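Local coordinates for protein LP04448p (Drosophila melanogaster, PDB 4QMH) that probably binds tubulin through this fourth TOG domain and, as an XMAP215-family protein, helps to drive microtubule polymerization, at residues Leu104-Asp109 / Ala150-Leu155; Tyr131-Phe135 / Leu166-Ser172. Residue numbers count along the deposited sequence, not the author numbering.

Contact 1 (Leu104-Asp109 / Ala150-Leu155); sequences LHALGD and ALKTEL
Leu107 and Leu151 bury the most surface where the turn closing helix 96-106 packs against the first turns of helix 149-162, a junction between successive HEAT repeats of the TOG domain. The end of helix 96-106 runs into a type I turn from Ala106 to Asp109. The Leu107 side chain (m,t) points toward the partner helix, CD2 lying 4.1 Å from Glu154 CB and CD1 4.3 Å from Leu155 CD1. Leu107 O packs 3.6 Å from Glu154 CG and 3.7 Å from Leu151 CA. Leu151 (t,t) reaches across with CD1 3.3 Å from Leu104 O, while Leu104 CD2 meets Leu155 CD1 at 3.8 Å. The backbones come closest at Gly108, whose CA is 3.9 Å from Leu151 CA and 3.7 Å from Leu151 CB; lacking a side chain, it permits this approach. No hydrogen bond crosses. Arg115 of helix 112-129 ties both sides, salt-bridging Glu154 and hydrogen-bonding Asp109 O. Leu107 also rests on Leu119 of that helix, whereas Leu104 and Leu155 both touch Ala143 of helix 139-145.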
ATOM      1  N   LEU A 104       3.442   1.978  -1.443  1.00  7.99           N
ATOM      2  CA  LEU A 104       2.685   3.217  -1.502  1.00 11.94           C
ATOM      3  C   LEU A 104       3.558   4.316  -2.073  1.00 11.15           C
ATOM      4  O   LEU A 104       3.103   5.152  -2.852  1.00 11.00           O
ATOM      5  CB  LEU A 104       2.187   3.615  -0.112  1.00  7.06           C
ATOM      6  CG  LEU A 104       1.052   2.786   0.494  1.00  9.27           C
ATOM      7  CD1 LEU A 104       0.800   3.239   1.927  1.00 10.52           C
ATOM      8  CD2 LEU A 104      -0.214   2.880  -0.367  1.00 14.43           C
ATOM      9  N   HIS A 105       4.818   4.333  -1.667  1.00  8.08           N
ATOM     10  CA  HIS A 105       5.693   5.379  -2.127  1.00  8.01           C
ATOM     11  C   HIS A 105       5.908   5.299  -3.640  1.00  9.72           C
ATOM     12  O   HIS A 105       5.994   6.326  -4.314  1.00 13.32           O
ATOM     13  CB  HIS A 105       7.022   5.343  -1.388  1.00  9.28           C
ATOM     14  CG  HIS A 105       7.844   6.563  -1.616  1.00 12.58           C
ATOM     15  ND1 HIS A 105       7.534   7.783  -1.053  1.00 15.41           N
ATOM     16  CD2 HIS A 105       8.939   6.762  -2.382  1.00 13.69           C
ATOM     17  CE1 HIS A 105       8.423   8.678  -1.449  1.00 11.98           C
ATOM     18  NE2 HIS A 105       9.282   8.085  -2.258  1.00 16.42           N
ATOM     19  N   ALA A 106       5.962   4.080  -4.178  1.00  8.77           N
ATOM     20  CA  ALA A 106       6.152   3.906  -5.615  1.00  6.46           C
ATOM     21  C   ALA A 106       4.918   4.328  -6.412  1.00  6.41           C
ATOM     22  O   ALA A 106       5.003   4.527  -7.623  1.00  8.21           O
ATOM     23  CB  ALA A 106       6.515   2.443  -5.938  1.00  8.26           C
ATOM     24  N   LEU A 107       3.766   4.428  -5.747  1.00  7.33           N
ATOM     25  CA  LEU A 107       2.556   4.934  -6.411  1.00  9.77           C
ATOM     26  C   LEU A 107       2.716   6.373  -6.863  1.00 12.77           C
ATOM     27  O   LEU A 107       1.912   6.872  -7.645  1.00 14.34           O
ATOM     28  CB  LEU A 107       1.342   4.869  -5.478  1.00 14.51           C
ATOM     29  CG  LEU A 107       0.731   3.510  -5.186  1.00 12.44           C
ATOM     30  CD1 LEU A 107      -0.447   3.701  -4.224  1.00  8.01           C
ATOM     31  CD2 LEU A 107       0.264   2.824  -6.459  1.00 13.42           C
ATOM     32  N   GLY A 108       3.728   7.051  -6.338  1.00  9.37           N
ATOM     33  CA  GLY A 108       3.983   8.437  -6.697  1.00 10.25           C
ATOM     34  C   GLY A 108       4.940   8.597  -7.862  1.00 12.34           C
ATOM     35  O   GLY A 108       5.293   9.720  -8.241  1.00 15.67           O
ATOM     36  N   ASP A 109       5.366   7.479  -8.432  1.00  8.74           N
ATOM     37  CA  ASP A 109       6.387   7.493  -9.474  1.00  8.39           C
ATOM     38  C   ASP A 109       5.893   8.262 -10.699  1.00 14.55           C
ATOM     39  O   ASP A 109       4.703   8.245 -11.004  1.00 16.20           O
ATOM     40  CB  ASP A 109       6.762   6.068  -9.880  1.00 12.65           C
ATOM     41  CG  ASP A 109       8.072   6.006 -10.652  1.00 16.80           C
ATOM     42  OD1 ASP A 109       8.068   6.280 -11.873  1.00 19.32           O
ATOM     43  OD2 ASP A 109       9.109   5.689 -10.033  1.00 15.91           O
ATOM     44  N   ALA A 150       0.720  12.581  -8.104  1.00 10.88           N
ATOM     45  CA  ALA A 150       0.545  11.244  -8.670  1.00 10.95           C
ATOM     46  C   ALA A 150       0.138  10.246  -7.590  1.00 11.83           C
ATOM     47  O   ALA A 150      -0.776   9.446  -7.783  1.00 13.17           O
ATOM     48  CB  ALA A 150       1.815  10.777  -9.374  1.00 15.97           C
ATOM     49  N   LEU A 151       0.814  10.298  -6.447  1.00 10.90           N
ATOM     50  CA  LEU A 151       0.496   9.375  -5.360  1.00  8.97           C
ATOM     51  C   LEU A 151      -0.930   9.592  -4.866  1.00  8.87           C
ATOM     52  O   LEU A 151      -1.696   8.630  -4.711  1.00  9.70           O
ATOM     53  CB  LEU A 151       1.507   9.508  -4.214  1.00 10.20           C
ATOM     54  CG  LEU A 151       1.285   8.592  -3.009  1.00 13.28           C
ATOM     55  CD1 LEU A 151       2.606   8.348  -2.252  1.00 12.77           C
ATOM     56  CD2 LEU A 151       0.221   9.192  -2.076  1.00 15.71           C
ATOM     57  N   LYS A 152      -1.306  10.844  -4.641  1.00 10.58           N
ATOM     58  CA  LYS A 152      -2.658  11.126  -4.175  1.00 10.19           C
ATOM     59  C   LYS A 152      -3.697  10.642  -5.188  1.00 11.44           C
ATOM     60  O   LYS A 152      -4.719  10.076  -4.810  1.00 10.48           O
ATOM     61  CB  LYS A 152      -2.836  12.614  -3.830  1.00  8.24           C
ATOM     62  CG  LYS A 152      -1.982  13.051  -2.636  1.00  8.57           C
ATOM     63  CD  LYS A 152      -2.113  14.532  -2.303  1.00 11.09           C
ATOM     64  CE  LYS A 152      -1.963  15.422  -3.517  1.00 26.38           C
ATOM     65  NZ  LYS A 152      -2.061  16.860  -3.116  1.00 27.84           N
ATOM     66  N   THR A 153      -3.435  10.862  -6.472  1.00 10.18           N
ATOM     67  CA  THR A 153      -4.338  10.385  -7.515  1.00 10.09           C
ATOM     68  C   THR A 153      -4.526   8.872  -7.447  1.00  8.10           C
ATOM     69  O   THR A 153      -5.655   8.381  -7.403  1.00  9.59           O
ATOM     70  CB  THR A 153      -3.836  10.785  -8.907  1.00 11.59           C
ATOM     71  OG1 THR A 153      -3.725  12.212  -8.969  1.00 13.19           O
ATOM     72  CG2 THR A 153      -4.814  10.297  -9.991  1.00 12.29           C
ATOM     73  N   GLU A 154      -3.422   8.129  -7.418  1.00 10.95           N
ATOM     74  CA  GLU A 154      -3.502   6.665  -7.404  1.00 10.56           C
ATOM     75  C   GLU A 154      -4.130   6.158  -6.119  1.00  9.95           C
ATOM     76  O   GLU A 154      -4.929   5.226  -6.140  1.00  9.82           O
ATOM     77  CB  GLU A 154      -2.122   6.022  -7.551  1.00 14.13           C
ATOM     78  CG  GLU A 154      -1.407   6.311  -8.839  1.00 13.75           C
ATOM     79  CD  GLU A 154      -2.038   5.658 -10.052  1.00 19.42           C
ATOM     80  OE1 GLU A 154      -2.805   4.685  -9.901  1.00 19.96           O
ATOM     81  OE2 GLU A 154      -1.755   6.128 -11.169  1.00 19.71           O
ATOM     82  N   LEU A 155      -3.759   6.771  -5.000  1.00  8.31           N
ATOM     83  CA  LEU A 155      -4.170   6.241  -3.701  1.00  9.61           C
ATOM     84  C   LEU A 155      -5.649   6.487  -3.415  1.00  9.67           C
ATOM     85  O   LEU A 155      -6.348   5.599  -2.920  1.00  8.00           O
ATOM     86  CB  LEU A 155      -3.270   6.787  -2.587  1.00  8.99           C
ATOM     87  CG  LEU A 155      -3.397   6.118  -1.223  1.00 10.80           C
ATOM     88  CD1 LEU A 155      -3.479   4.587  -1.338  1.00  8.00           C
ATOM     89  CD2 LEU A 155      -2.234   6.545  -0.337  1.00  7.02           C
TER

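Contact 2 (Tyr131-Phe135 / Leu166-Ser172); sequences YKEFF and LPPKSVS. With SO4 (sulfate ion), chain B.
Two successive inter-repeat loops of the HEAT-repeat TOG fold pack together, with short 3-10 turns around Glu133 and at 168-170; Lys132 CA and Ser170 CA are 4.6 Å apart. Tyr131 (chi1 m) sets CB 3.8 Å from Leu166 CD2, and its OH turns off to hydrogen-bond Glu127 and Asn123 of helix 112-129. Tyr131 N donates to sulfate O2 at 2.8 Å. The ion, probably from the crystallisation liquor, bridges the loops: Ser170 OG gives its O3 a hydrogen bond of 2.5 Å; Lys132 N to sulfate O4, 3.1 Å, is weak. No hydrogen bond joins the loops directly; Lys132 CA makes a CA-H...O contact (3.1 Å, 150° at H) to Ser170 O, which has no other polar partner, and the Lys132 side chain extends outward. Phe134 turns back onto the repeat just completed, stacking on Phe100 of helix 96-106. Phe135 (m, chi2 -82°) buries the most surface: its CE2 is 3.6 Å from Leu166 CD1, and Val171 CG1 lies over one ring face, 4.1 Å from Phe135 CG. Ser172 N-caps helix 173-186 through Asp175 N. One water joins the backbones, donating to Lys132 O (2.8 Å) and Phe135 O (3.0 Å) and accepting from Ser172 N at 3.1 Å.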
ATOM      1  N   TYR A 131      -6.677  -7.617   3.081  1.00 11.94           N
ATOM      2  CA  TYR A 131      -6.476  -6.182   2.992  1.00  8.70           C
ATOM      3  C   TYR A 131      -6.389  -5.554   4.380  1.00 14.50           C
ATOM      4  O   TYR A 131      -6.020  -4.392   4.522  1.00 15.51           O
ATOM      5  CB  TYR A 131      -7.613  -5.558   2.186  1.00  9.57           C
ATOM      6  CG  TYR A 131      -7.477  -5.739   0.693  1.00 16.05           C
ATOM      7  CD1 TYR A 131      -7.942  -6.888   0.061  1.00 14.36           C
ATOM      8  CD2 TYR A 131      -6.886  -4.760  -0.087  1.00 18.16           C
ATOM      9  CE1 TYR A 131      -7.817  -7.042  -1.318  1.00 15.20           C
ATOM     10  CE2 TYR A 131      -6.761  -4.904  -1.448  1.00 16.13           C
ATOM     11  CZ  TYR A 131      -7.223  -6.045  -2.060  1.00 14.68           C
ATOM     12  OH  TYR A 131      -7.082  -6.180  -3.427  1.00 19.72           O
ATOM     13  N   LYS A 132      -6.704  -6.337   5.403  1.00 17.31           N
ATOM     14  CA  LYS A 132      -6.804  -5.830   6.765  1.00 15.97           C
ATOM     15  C   LYS A 132      -5.508  -5.184   7.229  1.00 15.64           C
ATOM     16  O   LYS A 132      -5.527  -4.141   7.880  1.00 13.04           O
ATOM     17  CB  LYS A 132      -7.191  -6.971   7.711  1.00 19.80           C
ATOM     18  CG  LYS A 132      -7.350  -6.569   9.162  1.00 18.04           C
ATOM     19  CD  LYS A 132      -8.028  -7.692   9.944  1.00 28.46           C
ATOM     20  CE  LYS A 132      -8.020  -7.429  11.444  1.00 36.03           C
ATOM     21  NZ  LYS A 132      -6.663  -7.606  12.031  1.00 41.10           N
ATOM     22  N   GLU A 133      -4.377  -5.806   6.898  1.00 12.84           N
ATOM     23  CA  GLU A 133      -3.087  -5.296   7.350  1.00 14.58           C
ATOM     24  C   GLU A 133      -2.688  -3.965   6.734  1.00  8.41           C
ATOM     25  O   GLU A 133      -1.772  -3.312   7.249  1.00 12.00           O
ATOM     26  CB  GLU A 133      -1.966  -6.319   7.131  1.00 18.72           C
ATOM     27  CG  GLU A 133      -1.966  -7.448   8.142  1.00 23.88           C
ATOM     28  CD  GLU A 133      -3.100  -8.410   7.897  1.00 28.28           C
ATOM     29  OE1 GLU A 133      -3.610  -8.451   6.755  1.00 25.96           O
ATOM     30  OE2 GLU A 133      -3.478  -9.132   8.834  1.00 30.83           O
ATOM     31  N   PHE A 134      -3.351  -3.550   5.652  1.00 13.77           N
ATOM     32  CA  PHE A 134      -3.044  -2.250   5.027  1.00  9.88           C
ATOM     33  C   PHE A 134      -3.601  -1.090   5.846  1.00  8.99           C
ATOM     34  O   PHE A 134      -3.144   0.051   5.728  1.00 12.70           O
ATOM     35  CB  PHE A 134      -3.646  -2.147   3.621  1.00  8.20           C
ATOM     36  CG  PHE A 134      -3.049  -3.097   2.616  1.00 11.18           C
ATOM     37  CD1 PHE A 134      -1.716  -3.456   2.677  1.00 15.49           C
ATOM     38  CD2 PHE A 134      -3.833  -3.614   1.598  1.00  8.58           C
ATOM     39  CE1 PHE A 134      -1.180  -4.329   1.739  1.00 14.73           C
ATOM     40  CE2 PHE A 134      -3.303  -4.484   0.651  1.00 12.30           C
ATOM     41  CZ  PHE A 134      -1.980  -4.843   0.728  1.00 10.22           C
ATOM     42  N   PHE A 135      -4.631  -1.376   6.638  1.00  9.57           N
ATOM     43  CA  PHE A 135      -5.379  -0.343   7.355  1.00 10.75           C
ATOM     44  C   PHE A 135      -4.973  -0.288   8.823  1.00 15.63           C
ATOM     45  O   PHE A 135      -5.796  -0.425   9.728  1.00 14.43           O
ATOM     46  CB  PHE A 135      -6.884  -0.570   7.162  1.00 10.26           C
ATOM     47  CG  PHE A 135      -7.314  -0.415   5.735  1.00  9.69           C
ATOM     48  CD1 PHE A 135      -7.547   0.847   5.208  1.00  9.51           C
ATOM     49  CD2 PHE A 135      -7.437  -1.516   4.904  1.00 10.68           C
ATOM     50  CE1 PHE A 135      -7.929   1.004   3.871  1.00 11.53           C
ATOM     51  CE2 PHE A 135      -7.797  -1.366   3.568  1.00 10.48           C
ATOM     52  CZ  PHE A 135      -8.049  -0.095   3.053  1.00  8.68           C
ATOM     53  N   LEU A 166     -14.921  -3.999   1.048  1.00 12.76           N
ATOM     54  CA  LEU A 166     -14.300  -4.597   2.224  1.00 11.05           C
ATOM     55  C   LEU A 166     -15.291  -4.608   3.377  1.00 14.68           C
ATOM     56  O   LEU A 166     -15.913  -3.587   3.677  1.00 16.74           O
ATOM     57  CB  LEU A 166     -13.041  -3.814   2.626  1.00 12.80           C
ATOM     58  CG  LEU A 166     -11.830  -3.930   1.694  1.00 10.71           C
ATOM     59  CD1 LEU A 166     -10.685  -3.038   2.147  1.00 13.32           C
ATOM     60  CD2 LEU A 166     -11.375  -5.382   1.580  1.00 14.27           C
ATOM     61  N   PRO A 167     -15.454  -5.769   4.024  1.00 18.66           N
ATOM     62  CA  PRO A 167     -16.341  -5.857   5.185  1.00 24.98           C
ATOM     63  C   PRO A 167     -15.745  -5.067   6.341  1.00 22.95           C
ATOM     64  O   PRO A 167     -14.524  -4.936   6.414  1.00 20.52           O
ATOM     65  CB  PRO A 167     -16.350  -7.354   5.509  1.00 27.84           C
ATOM     66  CG  PRO A 167     -15.049  -7.854   4.997  1.00 28.56           C
ATOM     67  CD  PRO A 167     -14.749  -7.034   3.760  1.00 20.18           C
ATOM     68  N   PRO A 168     -16.596  -4.542   7.233  1.00 24.37           N
ATOM     69  CA  PRO A 168     -16.099  -3.721   8.344  1.00 21.15           C
ATOM     70  C   PRO A 168     -15.047  -4.419   9.204  1.00 21.86           C
ATOM     71  O   PRO A 168     -14.166  -3.741   9.713  1.00 17.39           O
ATOM     72  CB  PRO A 168     -17.365  -3.414   9.158  1.00 30.15           C
ATOM     73  CG  PRO A 168     -18.402  -4.395   8.676  1.00 33.71           C
ATOM     74  CD  PRO A 168     -18.064  -4.659   7.242  1.00 26.59           C
ATOM     75  N   LYS A 169     -15.120  -5.739   9.355  1.00 21.02           N
ATOM     76  CA  LYS A 169     -14.155  -6.454  10.193  1.00 22.45           C
ATOM     77  C   LYS A 169     -12.734  -6.391   9.635  1.00 23.49           C
ATOM     78  O   LYS A 169     -11.763  -6.622  10.363  1.00 24.83           O
ATOM     79  CB  LYS A 169     -14.569  -7.923  10.362  1.00 30.71           C
ATOM     80  CG  LYS A 169     -13.856  -8.888   9.411  1.00 41.10           C
ATOM     81  CD  LYS A 169     -14.628 -10.188   9.259  1.00 47.04           C
ATOM     82  CE  LYS A 169     -15.837  -9.988   8.360  1.00 48.02           C
ATOM     83  NZ  LYS A 169     -16.867 -11.042   8.547  1.00 49.33           N
ATOM     84  N   SER A 170     -12.617  -6.089   8.343  1.00 21.01           N
ATOM     85  CA  SER A 170     -11.323  -6.078   7.662  1.00 19.77           C
ATOM     86  C   SER A 170     -10.694  -4.697   7.642  1.00 22.98           C
ATOM     87  O   SER A 170      -9.631  -4.499   7.052  1.00 26.20           O
ATOM     88  CB  SER A 170     -11.471  -6.572   6.220  1.00 17.30           C
ATOM     89  OG  SER A 170     -12.023  -7.878   6.173  1.00 26.05           O
ATOM     90  N   VAL A 171     -11.355  -3.739   8.276  1.00 16.53           N
ATOM     91  CA  VAL A 171     -10.912  -2.357   8.199  1.00 21.43           C
ATOM     92  C   VAL A 171     -11.006  -1.691   9.559  1.00 17.13           C
ATOM     93  O   VAL A 171     -12.081  -1.587  10.145  1.00 15.88           O
ATOM     94  CB  VAL A 171     -11.750  -1.550   7.194  1.00 21.08           C
ATOM     95  CG1 VAL A 171     -11.219  -0.123   7.086  1.00 23.98           C
ATOM     96  CG2 VAL A 171     -11.759  -2.230   5.835  1.00 19.53           C
ATOM     97  N   SER A 172      -9.859  -1.265  10.070  1.00 13.34           N
ATOM     98  CA  SER A 172      -9.810  -0.491  11.296  1.00 12.18           C
ATOM     99  C   SER A 172     -10.522   0.852  11.114  1.00 14.44           C
ATOM    100  O   SER A 172     -10.118   1.669  10.287  1.00 12.75           O
ATOM    101  CB  SER A 172      -8.348  -0.266  11.709  1.00 11.80           C
ATOM    102  OG  SER A 172      -8.239   0.788  12.641  1.00 12.76           O
TER
HETATM  103  S   SO4 B1101      -9.632  -9.206   3.895  1.00 28.11           S
HETATM  104  O1  SO4 B1101      -9.426 -10.656   3.959  1.00 31.09           O
HETATM  105  O2  SO4 B1101      -9.221  -8.707   2.589  1.00 23.80           O
HETATM  106  O3  SO4 B1101     -11.056  -8.906   4.075  1.00 34.40           O
HETATM  107  O4  SO4 B1101      -8.854  -8.569   4.958  1.00 27.17           O
HETATM  108  O   HOH W   1      -7.311  -2.993   9.697  1.00 17.33           O

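In the fold
Contacts 1 and 2 lie at the two ends of the same pair of helices. Helix 112-129 leads from the turn of contact 1 to residues 131-135, and helix 149-162 has its first turns in contact 1 and leads to residues 166-172, so the segments alternate along the chain. Their centres are 20 Å apart and they do not touch, the nearest atoms being about 6 Å from each other. Contact 1 involves a turn within a repeat, and in TOG domains such intra-repeat turns line the tubulin-binding edge, so it probably lies near that surface. Contact 2 joins turns between repeats and holds the sulfate, at the far ends of these helices.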